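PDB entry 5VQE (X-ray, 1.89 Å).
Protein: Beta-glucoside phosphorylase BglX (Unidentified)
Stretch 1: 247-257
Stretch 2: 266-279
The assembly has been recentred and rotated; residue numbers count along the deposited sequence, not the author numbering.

Stretch 1 247-257: NVTRMVNPLIK
Stretch 2 (266-279) LSKELMQGILRGRF

Packing of stretch 1 (247-257) against stretch 2 (266-279) within one chain of BglX. Helix 247-252, which begins earlier in the chain, and the helix that begins at Lys-268 cross at 61° between their N-to-C directions, with axes 9.1 Å apart at closest approach; the CA atoms of Thr-249 and Glu-269 lie 5.7 Å apart and set the register. Stretch 1 leaves helical geometry at Asn-253 (phi/psi -134/82) and makes a type I turn from Asn-253 to Ile-256, closed by Ile-256 N to Asn-253 O at 3.0 Å. The contact buries 423 Å², both sides summed.

Stretch 2 opens with Leu-266, out of reach of stretch 1. Ser-267 (chi1 t) is the N-cap: its OG accepts from Leu-270 N at 3.0 Å, satisfying an amide that the first helical turn leaves without a backbone partner. A water lies 2.7 Å from Ser-267 OG and donates to Thr-249 OG1 at 3.2 Å, bridging hydroxyls that are 4.5 Å apart, Ser-267 OG to Thr-249 OG1; it also donates a weak bond to Glu-269 OE1 at 3.5 Å. Glu-269 (chi1 m, chi2 p) points toward stretch 1 and has the largest area covered there, 97 Å². Glu-269 CG lies 3.9 Å from Val-252 CG1, while Glu-269 OE2 accepts a nearly straight but weak hydrogen bond from Asn-253 ND2 (3.4 Å, 173°; Asn-253 chi1 t) and lies 3.6 Å from Ile-256 CD1.

Leu-270 (m, t) starts sideways, but its end comes nearer, bringing CD2 to 3.7 Å from Val-248 CG1. Across 269-278 the helix takes a wider, pi-type turn, with i to i-5 bonds such as Ile-274 N to Glu-269 O at 2.9 Å and Arg-278 N to Gly-273 O at 3.0 Å. At Gly-273 an ideal CB would lie only 3.0 Å from Val-252 CG1 and would clash with Glu-269 O, so the bare backbone fits where a side chain would crowd.

Ile-274 (m, m) forms the apolar centre: its CG1 meets Val-248 CG1 at 3.7 Å, and its CD1 meets Val-252 CG2 at 3.6 Å and Met-251 CE at 3.8 Å, van der Waals contacts that keep the hydrocarbon of buried Ile-274 and Val-248 away from water. Both valines have chi1 t and point toward stretch 2; Met-251 (t, t, p) starts sideways and reaches in with its end. The exposed Arg-278, extended with chi1 to chi3 all t, places NH2 3.3 Å from Met-251 CE, the methyl lying oblique to the guanidinium. Phe-279 (chi1 m) makes no contact with stretch 1.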

ATOM      1  N   ASN A 247      16.779 -18.838   1.080  1.00 14.91           N
ATOM      2  CA  ASN A 247      17.996 -18.967   1.880  1.00 15.30           C
ATOM      3  C   ASN A 247      17.686 -18.929   3.367  1.00 15.25           C
ATOM      4  O   ASN A 247      18.318 -19.639   4.159  1.00 16.85           O
ATOM      5  CB  ASN A 247      18.988 -17.871   1.490  1.00 13.61           C
ATOM      6  CG  ASN A 247      19.556 -18.082   0.099  1.00 18.19           C
ATOM      7  OD1 ASN A 247      19.865 -19.206  -0.283  1.00 20.00           O
ATOM      8  ND2 ASN A 247      19.675 -17.009  -0.672  1.00 17.69           N
ATOM      9  N   VAL A 248      16.714 -18.110   3.769  1.00 12.87           N
ATOM     10  CA  VAL A 248      16.256 -18.141   5.154  1.00 14.56           C
ATOM     11  C   VAL A 248      15.553 -19.457   5.438  1.00 15.60           C
ATOM     12  O   VAL A 248      15.716 -20.048   6.513  1.00 16.80           O
ATOM     13  CB  VAL A 248      15.340 -16.936   5.438  1.00 12.53           C
ATOM     14  CG1 VAL A 248      14.680 -17.053   6.811  1.00 16.60           C
ATOM     15  CG2 VAL A 248      16.143 -15.639   5.346  1.00 17.17           C
ATOM     16  N   THR A 249      14.757 -19.937   4.480  1.00 14.64           N
ATOM     17  CA  THR A 249      14.075 -21.213   4.657  1.00 14.55           C
ATOM     18  C   THR A 249      15.080 -22.334   4.893  1.00 15.07           C
ATOM     19  O   THR A 249      14.916 -23.142   5.814  1.00 14.84           O
ATOM     20  CB  THR A 249      13.201 -21.503   3.441  1.00 13.89           C
ATOM     21  OG1 THR A 249      12.184 -20.499   3.354  1.00 15.66           O
ATOM     22  CG2 THR A 249      12.541 -22.879   3.551  1.00 17.75           C
ATOM     23  N   ARG A 250      16.147 -22.381   4.086  1.00 15.65           N
ATOM     24  CA  ARG A 250      17.162 -23.420   4.266  1.00 16.11           C
ATOM     25  C   ARG A 250      17.939 -23.248   5.565  1.00 19.11           C
ATOM     26  O   ARG A 250      18.436 -24.237   6.114  1.00 19.10           O
ATOM     27  CB  ARG A 250      18.142 -23.437   3.098  1.00 19.52           C
ATOM     28  CG  ARG A 250      17.553 -23.976   1.827  1.00 23.06           C
ATOM     29  CD  ARG A 250      18.623 -24.303   0.798  1.00 28.83           C
ATOM     30  NE  ARG A 250      18.037 -24.318  -0.535  1.00 33.47           N
ATOM     31  CZ  ARG A 250      17.964 -23.262  -1.342  1.00 27.46           C
ATOM     32  NH1 ARG A 250      18.471 -22.094  -0.973  1.00 32.56           N
ATOM     33  NH2 ARG A 250      17.395 -23.381  -2.536  1.00 36.08           N
ATOM     34  N   MET A 251      18.086 -22.015   6.057  1.00 16.61           N
ATOM     35  CA  MET A 251      18.723 -21.826   7.356  1.00 19.40           C
ATOM     36  C   MET A 251      17.931 -22.533   8.442  1.00 20.73           C
ATOM     37  O   MET A 251      18.506 -23.201   9.310  1.00 21.08           O
ATOM     38  CB  MET A 251      18.859 -20.335   7.679  1.00 18.00           C
ATOM     39  CG  MET A 251      19.414 -20.036   9.080  1.00 21.83           C
ATOM     40  SD  MET A 251      19.349 -18.290   9.520  1.00 33.63           S
ATOM     41  CE  MET A 251      17.642 -18.167  10.018  1.00 26.65           C
ATOM     42  N   VAL A 252      16.602 -22.415   8.395  1.00 20.81           N
ATOM     43  CA  VAL A 252      15.755 -23.085   9.375  1.00 18.70           C
ATOM     44  C   VAL A 252      15.762 -24.592   9.153  1.00 19.30           C
ATOM     45  O   VAL A 252      15.781 -25.369  10.115  1.00 23.45           O
ATOM     46  CB  VAL A 252      14.324 -22.515   9.310  1.00 17.24           C
ATOM     47  CG1 VAL A 252      13.394 -23.287  10.235  1.00 18.66           C
ATOM     48  CG2 VAL A 252      14.330 -21.010   9.658  1.00 18.97           C
ATOM     49  N   ASN A 253      15.736 -25.026   7.890  1.00 16.13           N
ATOM     50  CA  ASN A 253      15.547 -26.431   7.518  1.00 16.87           C
ATOM     51  C   ASN A 253      16.577 -26.765   6.450  1.00 17.33           C
ATOM     52  O   ASN A 253      16.276 -26.739   5.248  1.00 17.22           O
ATOM     53  CB  ASN A 253      14.122 -26.683   7.015  1.00 20.83           C
ATOM     54  CG  ASN A 253      13.861 -28.147   6.676  1.00 22.86           C
ATOM     55  OD1 ASN A 253      14.775 -28.968   6.655  1.00 23.74           O
ATOM     56  ND2 ASN A 253      12.605 -28.467   6.392  1.00 23.71           N
ATOM     57  N   PRO A 254      17.815 -27.069   6.852  1.00 16.38           N
ATOM     58  CA  PRO A 254      18.880 -27.267   5.855  1.00 21.39           C
ATOM     59  C   PRO A 254      18.592 -28.351   4.834  1.00 19.09           C
ATOM     60  O   PRO A 254      19.152 -28.297   3.733  1.00 20.58           O
ATOM     61  CB  PRO A 254      20.097 -27.620   6.715  1.00 21.44           C
ATOM     62  CG  PRO A 254      19.835 -26.951   8.011  1.00 20.48           C
ATOM     63  CD  PRO A 254      18.349 -27.048   8.223  1.00 17.60           C
ATOM     64  N   LEU A 255      17.740 -29.325   5.150  1.00 19.35           N
ATOM     65  CA  LEU A 255      17.495 -30.447   4.253  1.00 22.48           C
ATOM     66  C   LEU A 255      16.323 -30.213   3.318  1.00 22.50           C
ATOM     67  O   LEU A 255      16.020 -31.086   2.498  1.00 21.46           O
ATOM     68  CB  LEU A 255      17.241 -31.728   5.056  1.00 22.20           C
ATOM     69  CG  LEU A 255      18.433 -32.400   5.740  1.00 24.39           C
ATOM     70  CD1 LEU A 255      17.979 -33.680   6.413  1.00 26.26           C
ATOM     71  CD2 LEU A 255      19.537 -32.691   4.754  1.00 23.89           C
ATOM     72  N   ILE A 256      15.654 -29.064   3.420  1.00 20.32           N
ATOM     73  CA  ILE A 256      14.483 -28.821   2.590  1.00 18.30           C
ATOM     74  C   ILE A 256      14.872 -28.896   1.120  1.00 16.99           C
ATOM     75  O   ILE A 256      15.929 -28.403   0.701  1.00 20.07           O
ATOM     76  CB  ILE A 256      13.853 -27.460   2.930  1.00 17.29           C
ATOM     77  CG1 ILE A 256      12.433 -27.392   2.370  1.00 19.48           C
ATOM     78  CG2 ILE A 256      14.703 -26.323   2.379  1.00 19.79           C
ATOM     79  CD1 ILE A 256      11.630 -26.193   2.844  1.00 21.65           C
ATOM     80  N   LYS A 257      14.017 -29.517   0.328  1.00 19.16           N
ATOM     81  CA  LYS A 257      14.233 -29.571  -1.108  1.00 26.83           C
ATOM     82  C   LYS A 257      13.590 -28.361  -1.782  1.00 29.44           C
ATOM     83  O   LYS A 257      12.561 -27.846  -1.336  1.00 23.07           O
ATOM     84  CB  LYS A 257      13.679 -30.873  -1.683  1.00 33.97           C
ATOM     85  CG  LYS A 257      14.391 -32.118  -1.139  1.00 29.24           C
ATOM     86  N   LEU A 266       2.506 -19.741   2.927  1.00 11.82           N
ATOM     87  CA  LEU A 266       2.371 -21.183   3.036  1.00 13.90           C
ATOM     88  C   LEU A 266       3.506 -21.835   3.811  1.00 13.43           C
ATOM     89  O   LEU A 266       3.524 -23.066   3.926  1.00 15.73           O
ATOM     90  CB  LEU A 266       2.300 -21.808   1.633  1.00 13.32           C
ATOM     91  CG  LEU A 266       0.979 -21.613   0.887  1.00 12.16           C
ATOM     92  CD1 LEU A 266       1.145 -21.856  -0.597  1.00 17.48           C
ATOM     93  CD2 LEU A 266      -0.076 -22.532   1.457  1.00 13.61           C
ATOM     94  N   SER A 267       4.439 -21.059   4.361  1.00 15.96           N
ATOM     95  CA  SER A 267       5.731 -21.572   4.806  1.00 12.02           C
ATOM     96  C   SER A 267       5.794 -21.674   6.324  1.00 14.88           C
ATOM     97  O   SER A 267       5.747 -20.658   7.027  1.00 12.61           O
ATOM     98  CB  SER A 267       6.861 -20.682   4.302  1.00 13.58           C
ATOM     99  OG  SER A 267       8.043 -20.924   5.045  1.00 14.68           O
ATOM    100  N   LYS A 268       5.958 -22.901   6.826  1.00 13.01           N
ATOM    101  CA  LYS A 268       6.116 -23.088   8.266  1.00 15.54           C
ATOM    102  C   LYS A 268       7.464 -22.559   8.747  1.00 14.99           C
ATOM    103  O   LYS A 268       7.557 -21.985   9.837  1.00 13.56           O
ATOM    104  CB  LYS A 268       5.943 -24.570   8.624  1.00 18.76           C
ATOM    105  CG  LYS A 268       7.068 -25.470   8.191  1.00 20.17           C
ATOM    106  CD  LYS A 268       6.749 -26.938   8.496  1.00 25.14           C
ATOM    107  N   GLU A 269       8.514 -22.714   7.938  1.00 15.95           N
ATOM    108  CA  GLU A 269       9.824 -22.184   8.314  1.00 17.54           C
ATOM    109  C   GLU A 269       9.780 -20.674   8.533  1.00 13.68           C
ATOM    110  O   GLU A 269      10.397 -20.151   9.472  1.00 13.38           O
ATOM    111  CB  GLU A 269      10.856 -22.524   7.235  1.00 18.47           C
ATOM    112  CG  GLU A 269      11.171 -24.000   7.110  1.00 18.28           C
ATOM    113  CD  GLU A 269      10.202 -24.761   6.224  1.00 21.82           C
ATOM    114  OE1 GLU A 269       9.374 -24.129   5.539  1.00 19.79           O
ATOM    115  OE2 GLU A 269      10.277 -26.009   6.207  1.00 25.94           O
ATOM    116  N   LEU A 270       9.072 -19.951   7.674  1.00 13.19           N
ATOM    117  CA  LEU A 270       9.053 -18.495   7.793  1.00 12.78           C
ATOM    118  C   LEU A 270       8.082 -18.028   8.872  1.00 12.41           C
ATOM    119  O   LEU A 270       8.424 -17.161   9.686  1.00 13.46           O
ATOM    120  CB  LEU A 270       8.716 -17.859   6.440  1.00  9.09           C
ATOM    121  CG  LEU A 270       9.774 -18.097   5.352  1.00 12.57           C
ATOM    122  CD1 LEU A 270       9.355 -17.510   4.007  1.00 14.56           C
ATOM    123  CD2 LEU A 270      11.140 -17.536   5.773  1.00 14.54           C
ATOM    124  N   MET A 271       6.868 -18.585   8.902  1.00 11.97           N
ATOM    125  CA  MET A 271       5.885 -18.097   9.870  1.00 11.76           C
ATOM    126  C   MET A 271       6.117 -18.677  11.264  1.00 14.52           C
ATOM    127  O   MET A 271       6.014 -17.957  12.259  1.00 15.32           O
ATOM    128  CB  MET A 271       4.473 -18.404   9.382  1.00 11.45           C
ATOM    129  CG  MET A 271       4.079 -17.576   8.168  1.00  8.85           C
ATOM    130  SD  MET A 271       2.333 -17.679   7.724  1.00 13.07           S
ATOM    131  CE  MET A 271       2.245 -19.376   7.157  1.00 14.02           C
ATOM    132  N   GLN A 272       6.446 -19.957  11.366  1.00 14.42           N
ATOM    133  CA  GLN A 272       6.632 -20.555  12.682  1.00 14.74           C
ATOM    134  C   GLN A 272       8.095 -20.495  13.116  1.00 16.07           C
ATOM    135  O   GLN A 272       8.393 -20.088  14.243  1.00 19.03           O
ATOM    136  CB  GLN A 272       6.098 -21.995  12.674  1.00 17.70           C
ATOM    137  CG  GLN A 272       4.592 -22.061  12.874  1.00 24.05           C
ATOM    138  CD  GLN A 272       3.973 -23.375  12.409  1.00 24.48           C
ATOM    139  OE1 GLN A 272       4.646 -24.224  11.820  1.00 27.08           O
ATOM    140  NE2 GLN A 272       2.682 -23.539  12.663  1.00 24.42           N
ATOM    141  N   GLY A 273       9.014 -20.850  12.220  1.00 16.65           N
ATOM    142  CA  GLY A 273      10.429 -20.836  12.573  1.00 14.99           C
ATOM    143  C   GLY A 273      10.978 -19.440  12.816  1.00 14.74           C
ATOM    144  O   GLY A 273      11.635 -19.191  13.828  1.00 16.05           O
ATOM    145  N   ILE A 274      10.733 -18.511  11.890  1.00 15.22           N
ATOM    146  CA  ILE A 274      11.293 -17.168  12.018  1.00 12.64           C
ATOM    147  C   ILE A 274      10.379 -16.272  12.856  1.00 14.10           C
ATOM    148  O   ILE A 274      10.790 -15.765  13.906  1.00 14.98           O
ATOM    149  CB  ILE A 274      11.562 -16.548  10.635  1.00 15.29           C
ATOM    150  CG1 ILE A 274      12.595 -17.368   9.847  1.00 15.84           C
ATOM    151  CG2 ILE A 274      12.041 -15.108  10.763  1.00 16.41           C
ATOM    152  CD1 ILE A 274      13.970 -17.521  10.519  1.00 15.48           C
ATOM    153  N   LEU A 275       9.136 -16.068  12.419  1.00 13.90           N
ATOM    154  CA  LEU A 275       8.283 -15.075  13.076  1.00 14.04           C
ATOM    155  C   LEU A 275       7.934 -15.479  14.504  1.00 15.30           C
ATOM    156  O   LEU A 275       8.201 -14.731  15.453  1.00 15.61           O
ATOM    157  CB  LEU A 275       6.999 -14.844  12.282  1.00 13.81           C
ATOM    158  CG  LEU A 275       7.065 -13.994  11.032  1.00 18.58           C
ATOM    159  CD1 LEU A 275       5.639 -13.864  10.493  1.00 17.48           C
ATOM    160  CD2 LEU A 275       7.674 -12.619  11.313  1.00 21.02           C
ATOM    161  N   ARG A 276       7.284 -16.636  14.676  1.00 15.84           N
ATOM    162  CA  ARG A 276       6.906 -17.069  16.019  1.00 14.36           C
ATOM    163  C   ARG A 276       8.129 -17.457  16.836  1.00 16.84           C
ATOM    164  O   ARG A 276       8.229 -17.114  18.019  1.00 17.57           O
ATOM    165  CB  ARG A 276       5.934 -18.250  15.967  1.00 18.19           C
ATOM    166  CG  ARG A 276       4.598 -17.990  15.305  1.00 16.45           C
ATOM    167  CD  ARG A 276       3.796 -16.925  16.017  1.00 14.98           C
ATOM    168  NE  ARG A 276       2.435 -16.835  15.490  1.00 13.40           N
ATOM    169  CZ  ARG A 276       1.635 -15.781  15.624  1.00 12.54           C
ATOM    170  NH1 ARG A 276       2.052 -14.706  16.269  1.00 12.06           N
ATOM    171  NH2 ARG A 276       0.413 -15.800  15.102  1.00 15.88           N
ATOM    172  N   GLY A 277       9.059 -18.181  16.228  1.00 15.80           N
ATOM    173  CA  GLY A 277      10.184 -18.721  16.958  1.00 19.84           C
ATOM    174  C   GLY A 277      11.249 -17.679  17.216  1.00 22.25           C
ATOM    175  O   GLY A 277      11.383 -17.171  18.334  1.00 32.00           O
ATOM    176  N   ARG A 278      11.996 -17.329  16.173  1.00 18.68           N
ATOM    177  CA  ARG A 278      13.160 -16.468  16.359  1.00 19.11           C
ATOM    178  C   ARG A 278      12.771 -15.063  16.803  1.00 19.11           C
ATOM    179  O   ARG A 278      13.410 -14.499  17.697  1.00 17.33           O
ATOM    180  CB  ARG A 278      13.974 -16.414  15.072  1.00 20.46           C
ATOM    181  CG  ARG A 278      15.330 -15.732  15.216  1.00 26.47           C
ATOM    182  CD  ARG A 278      15.991 -15.554  13.848  1.00 31.99           C
ATOM    183  NE  ARG A 278      17.378 -15.101  13.947  1.00 31.51           N
ATOM    184  CZ  ARG A 278      18.445 -15.793  13.550  1.00 35.31           C
ATOM    185  NH1 ARG A 278      19.652 -15.264  13.693  1.00 39.20           N
ATOM    186  NH2 ARG A 278      18.324 -16.998  13.001  1.00 35.51           N
ATOM    187  N   PHE A 279      11.748 -14.466  16.184  1.00 17.71           N
ATOM    188  CA  PHE A 279      11.373 -13.089  16.500  1.00 15.05           C
ATOM    189  C   PHE A 279      10.306 -12.980  17.583  1.00 16.42           C
ATOM    190  O   PHE A 279      10.003 -11.861  18.016  1.00 19.34           O
ATOM    191  CB  PHE A 279      10.853 -12.363  15.256  1.00 16.74           C
ATOM    192  CG  PHE A 279      11.866 -12.198  14.156  1.00 17.61           C
ATOM    193  CD1 PHE A 279      13.214 -12.471  14.356  1.00 19.40           C
ATOM    194  CD2 PHE A 279      11.460 -11.744  12.910  1.00 15.24           C
ATOM    195  CE1 PHE A 279      14.129 -12.305  13.328  1.00 19.00           C
ATOM    196  CE2 PHE A 279      12.374 -11.567  11.883  1.00 18.30           C
ATOM    197  CZ  PHE A 279      13.706 -11.848  12.092  1.00 17.74           C
TER
HETATM  198  O   HOH W   1       9.367 -21.861   2.937  1.00 25.21           O